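Local coordinates for protein lyase/mutase (Burkholderia cenocepacia, PDB 4LSB) that belongs to a TIM-barrel family of lyases and mutases, is built round a parallel eight-stranded sheet and carries a bound magnesium ion, at residues B[224-228]-B[229-233]; B[196-200]-B[201-205]. One frame throughout, in Å; residues are numbered along the deposited sequence.

Contact 1. Residues B[224-228]-B[229-233]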
# COMPACT_ATOMS: atom_id res chain seq x y z
N GLY B 224 -7.21 22.87 11.23
CA GLY B 224 -7.12 22.30 12.57
C GLY B 224 -7.88 21.00 12.78
O GLY B 224 -8.65 20.55 11.90
N LEU B 225 -7.67 20.41 13.94
CA LEU B 225 -8.21 19.09 14.25
C LEU B 225 -9.30 19.19 15.31
O LEU B 225 -9.19 19.96 16.28
CB LEU B 225 -7.12 18.16 14.79
CG LEU B 225 -6.19 17.64 13.72
CD1 LEU B 225 -5.10 16.91 14.44
CD2 LEU B 225 -6.94 16.77 12.70
N LEU B 226 -10.34 18.38 15.13
CA LEU B 226 -11.37 18.20 16.12
C LEU B 226 -11.54 16.68 16.40
O LEU B 226 -11.20 15.86 15.56
CB LEU B 226 -12.67 18.82 15.61
CG LEU B 226 -12.64 20.34 15.48
CD1 LEU B 226 -13.89 20.80 14.72
CD2 LEU B 226 -12.49 21.07 16.82
N SER B 227 -11.99 16.33 17.60
CA SER B 227 -12.20 14.97 17.93
C SER B 227 -13.57 14.57 17.42
O SER B 227 -14.41 15.40 17.12
CB SER B 227 -12.11 14.71 19.42
OG SER B 227 -13.18 15.34 20.08
N LEU B 228 -13.78 13.28 17.36
CA LEU B 228 -15.11 12.77 16.99
C LEU B 228 -16.23 13.26 17.94
O LEU B 228 -17.32 13.56 17.50
CB LEU B 228 -15.08 11.24 17.01
CG LEU B 228 -16.37 10.58 16.54
CD1 LEU B 228 -16.67 10.89 15.07
CD2 LEU B 228 -16.35 9.07 16.83
N ASP B 229 -15.93 13.33 19.24
CA ASP B 229 -16.88 13.83 20.20
C ASP B 229 -17.16 15.32 19.97
O ASP B 229 -18.33 15.72 20.05
CB ASP B 229 -16.37 13.58 21.63
CG ASP B 229 -17.25 14.18 22.68
OD1 ASP B 229 -18.40 13.77 22.75
OD2 ASP B 229 -16.79 15.07 23.45
N GLU B 230 -16.13 16.13 19.68
CA GLU B 230 -16.34 17.56 19.38
C GLU B 230 -17.20 17.65 18.16
O GLU B 230 -18.11 18.44 18.10
CB GLU B 230 -15.02 18.34 19.18
CG GLU B 230 -14.29 18.58 20.50
CD GLU B 230 -12.84 19.05 20.33
OE1 GLU B 230 -12.07 18.52 19.50
OE2 GLU B 230 -12.46 19.97 21.07
N LEU B 231 -16.92 16.84 17.15
CA LEU B 231 -17.71 16.91 15.91
C LEU B 231 -19.15 16.49 16.14
O LEU B 231 -20.07 17.14 15.62
CB LEU B 231 -17.02 16.14 14.75
CG LEU B 231 -15.69 16.79 14.33
CD1 LEU B 231 -14.74 15.84 13.65
CD2 LEU B 231 -15.98 17.92 13.41
N ALA B 232 -19.36 15.46 16.95
CA ALA B 232 -20.71 15.06 17.29
C ALA B 232 -21.49 16.23 17.97
O ALA B 232 -22.66 16.46 17.68
CB ALA B 232 -20.68 13.80 18.18
N ALA B 233 -20.81 16.98 18.83
CA ALA B 233 -21.43 18.10 19.55
C ALA B 233 -21.78 19.26 18.61
O ALA B 233 -22.68 20.06 18.89
CB ALA B 233 -20.50 18.58 20.64
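Ser227 and Glu230 are brought together by two first torsions: Ser227 holds OG between its backbone N and its carbonyl carbon (chi1 67°), while Glu230 sets CG beside its own N (chi1 -73°) and then runs out extended, back past the serine. Ser227 OG thus accepts from the backbone N of Glu230 at 3.1 Å. In return, the N of Ser227 donates to Glu230 OE1 at 2.9 Å, nearly straight at 164° and on the anti lone pair, away from the other carboxylate oxygen. Ser227 OG also lies 3.4 Å from Glu230 OE1, a weak contact. These reciprocal bonds make a capping box, with Ser227 as N-cap of helix 228-233, which follows strand 215-218 in the TIM barrel. One residue before the cap, Leu226 crosses Leu231 at about a right angle and puts CD1 3.8 Å from Leu231 CD2; this apolar pair, flanking the first turn, is a hydrophobic staple. Leu231 also lays CG 3.4 Å from the carbonyl O of Ser227, the same oxygen that accepts from Leu231 N at 2.9 Å. The next backbone bond, from Ala232 N to Leu228 O, is 2.8 Å long. The side chain of Leu228 starts off away from the helical residues and packs on Ala31 and Val239, while Ser227 packs on Thr265 of the second subunit.

Contact 2. Residues B[196-200]-B[201-205]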
# COMPACT_ATOMS: atom_id res chain seq x y z
N PRO B 196 -15.62 19.52 1.86
CA PRO B 196 -14.27 19.36 2.35
C PRO B 196 -13.56 20.72 2.44
O PRO B 196 -13.83 21.61 1.63
CB PRO B 196 -13.62 18.43 1.34
CG PRO B 196 -14.47 18.52 0.13
CD PRO B 196 -15.82 18.86 0.56
N GLY B 197 -12.71 20.88 3.44
CA GLY B 197 -12.10 22.21 3.65
C GLY B 197 -12.69 23.10 4.72
O GLY B 197 -11.99 23.97 5.22
N ILE B 198 -13.96 22.94 5.06
CA ILE B 198 -14.52 23.59 6.24
C ILE B 198 -14.06 22.88 7.54
O ILE B 198 -14.39 21.72 7.80
CB ILE B 198 -16.05 23.66 6.21
CG1 ILE B 198 -16.53 24.23 4.89
CG2 ILE B 198 -16.56 24.53 7.35
CD1 ILE B 198 -17.99 24.63 4.92
N THR B 199 -13.24 23.59 8.32
CA THR B 199 -12.61 23.02 9.50
C THR B 199 -12.98 23.75 10.78
O THR B 199 -12.77 23.21 11.86
CB THR B 199 -11.05 23.04 9.37
OG1 THR B 199 -10.63 24.34 8.93
CG2 THR B 199 -10.56 22.03 8.33
N ASP B 200 -13.52 24.97 10.67
CA ASP B 200 -13.80 25.79 11.84
C ASP B 200 -15.06 25.27 12.53
O ASP B 200 -16.07 24.96 11.90
CB ASP B 200 -13.93 27.26 11.43
CG ASP B 200 -14.41 28.13 12.54
OD1 ASP B 200 -13.55 28.54 13.32
OD2 ASP B 200 -15.63 28.33 12.67
N ALA B 201 -14.98 25.13 13.85
CA ALA B 201 -16.08 24.53 14.59
C ALA B 201 -17.38 25.29 14.38
O ALA B 201 -18.44 24.68 14.22
CB ALA B 201 -15.77 24.44 16.08
N ASP B 202 -17.30 26.62 14.46
CA ASP B 202 -18.50 27.46 14.30
C ASP B 202 -19.06 27.35 12.89
O ASP B 202 -20.27 27.34 12.73
CB ASP B 202 -18.20 28.94 14.59
CG ASP B 202 -17.95 29.22 16.08
OD1 ASP B 202 -18.37 28.41 16.95
OD2 ASP B 202 -17.39 30.30 16.37
N GLU B 203 -18.18 27.29 11.89
CA GLU B 203 -18.62 27.10 10.49
C GLU B 203 -19.30 25.71 10.30
O GLU B 203 -20.38 25.59 9.71
CB GLU B 203 -17.47 27.28 9.51
CG GLU B 203 -16.94 28.73 9.44
CD GLU B 203 -16.19 29.07 8.16
OE1 GLU B 203 -15.76 28.17 7.43
OE2 GLU B 203 -16.00 30.28 7.86
N ILE B 204 -18.70 24.68 10.87
CA ILE B 204 -19.30 23.33 10.83
C ILE B 204 -20.68 23.27 11.49
O ILE B 204 -21.64 22.68 10.95
CB ILE B 204 -18.36 22.30 11.52
CG1 ILE B 204 -17.11 22.05 10.71
CG2 ILE B 204 -19.07 20.97 11.73
CD1 ILE B 204 -16.03 21.35 11.46
N ALA B 205 -20.82 23.84 12.67
CA ALA B 205 -22.12 23.82 13.33
C ALA B 205 -23.21 24.52 12.52
O ALA B 205 -24.36 24.15 12.55
CB ALA B 205 -22.03 24.43 14.70
O HOH W 1 -13.65 26.62 8.22
O HOH W 2 -14.74 28.46 15.73
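Asp200 meets Glu203 through one carboxylate oxygen: Asp200 OD2 accepts from the backbone N of Glu203 at 2.9 Å on its anti lone pair, with an N-H...O angle of 155°, which identifies Asp200 as N-cap of helix 201-211. Its CG lies anti to its own N (chi1 172°), a rotation that brings OD2 to the amide end of the helix's first turn. The main chain follows suit, Ile204 N reaching Asp200 O at 2.8 Å. Glu203 answers through water rather than directly. Water 1 accepts from Asp200 N at 3.0 Å and donates to Glu203 OE1 at 2.7 Å, filling the place where a capping box would have a direct bond. Ile198 crosses the glutamate at about a right angle, its CG2 branch 3.6 Å from Glu203 CB; both side chains also touch Tyr168 of a loop and Leu175 of helix 175-187. Water 2 donates to Asp200 OD1 at 2.7 Å. With Asp202 OD2 only 4.5 Å from Asp200 OD2, like charges gather here, and the amide N-H groups of the helix start, together with the waters, would probably offset their mutual repulsion.

Contact 2 precedes contact 1 in the chain, and their centres are about 10 Å apart. Each caps the helix that follows its strand, and strands 192-194 and 215-218 are neighbours in the parallel sheet, so two consecutive strand-to-helix turns lie side by side. Ile204 joins them: its CD1 is 3.9 Å from Leu226 CD1 and also 3.9 Å from Leu231 CD2, meeting both members of the apolar pair in 224-233. Leu226 CD1 further lies 3.9 Å from Thr199 O. The magnesium-site residues Ser58 and Glu97 belong to neither contact, but they too follow strands, 54-55 and 92-95, at the corresponding end of the barrel.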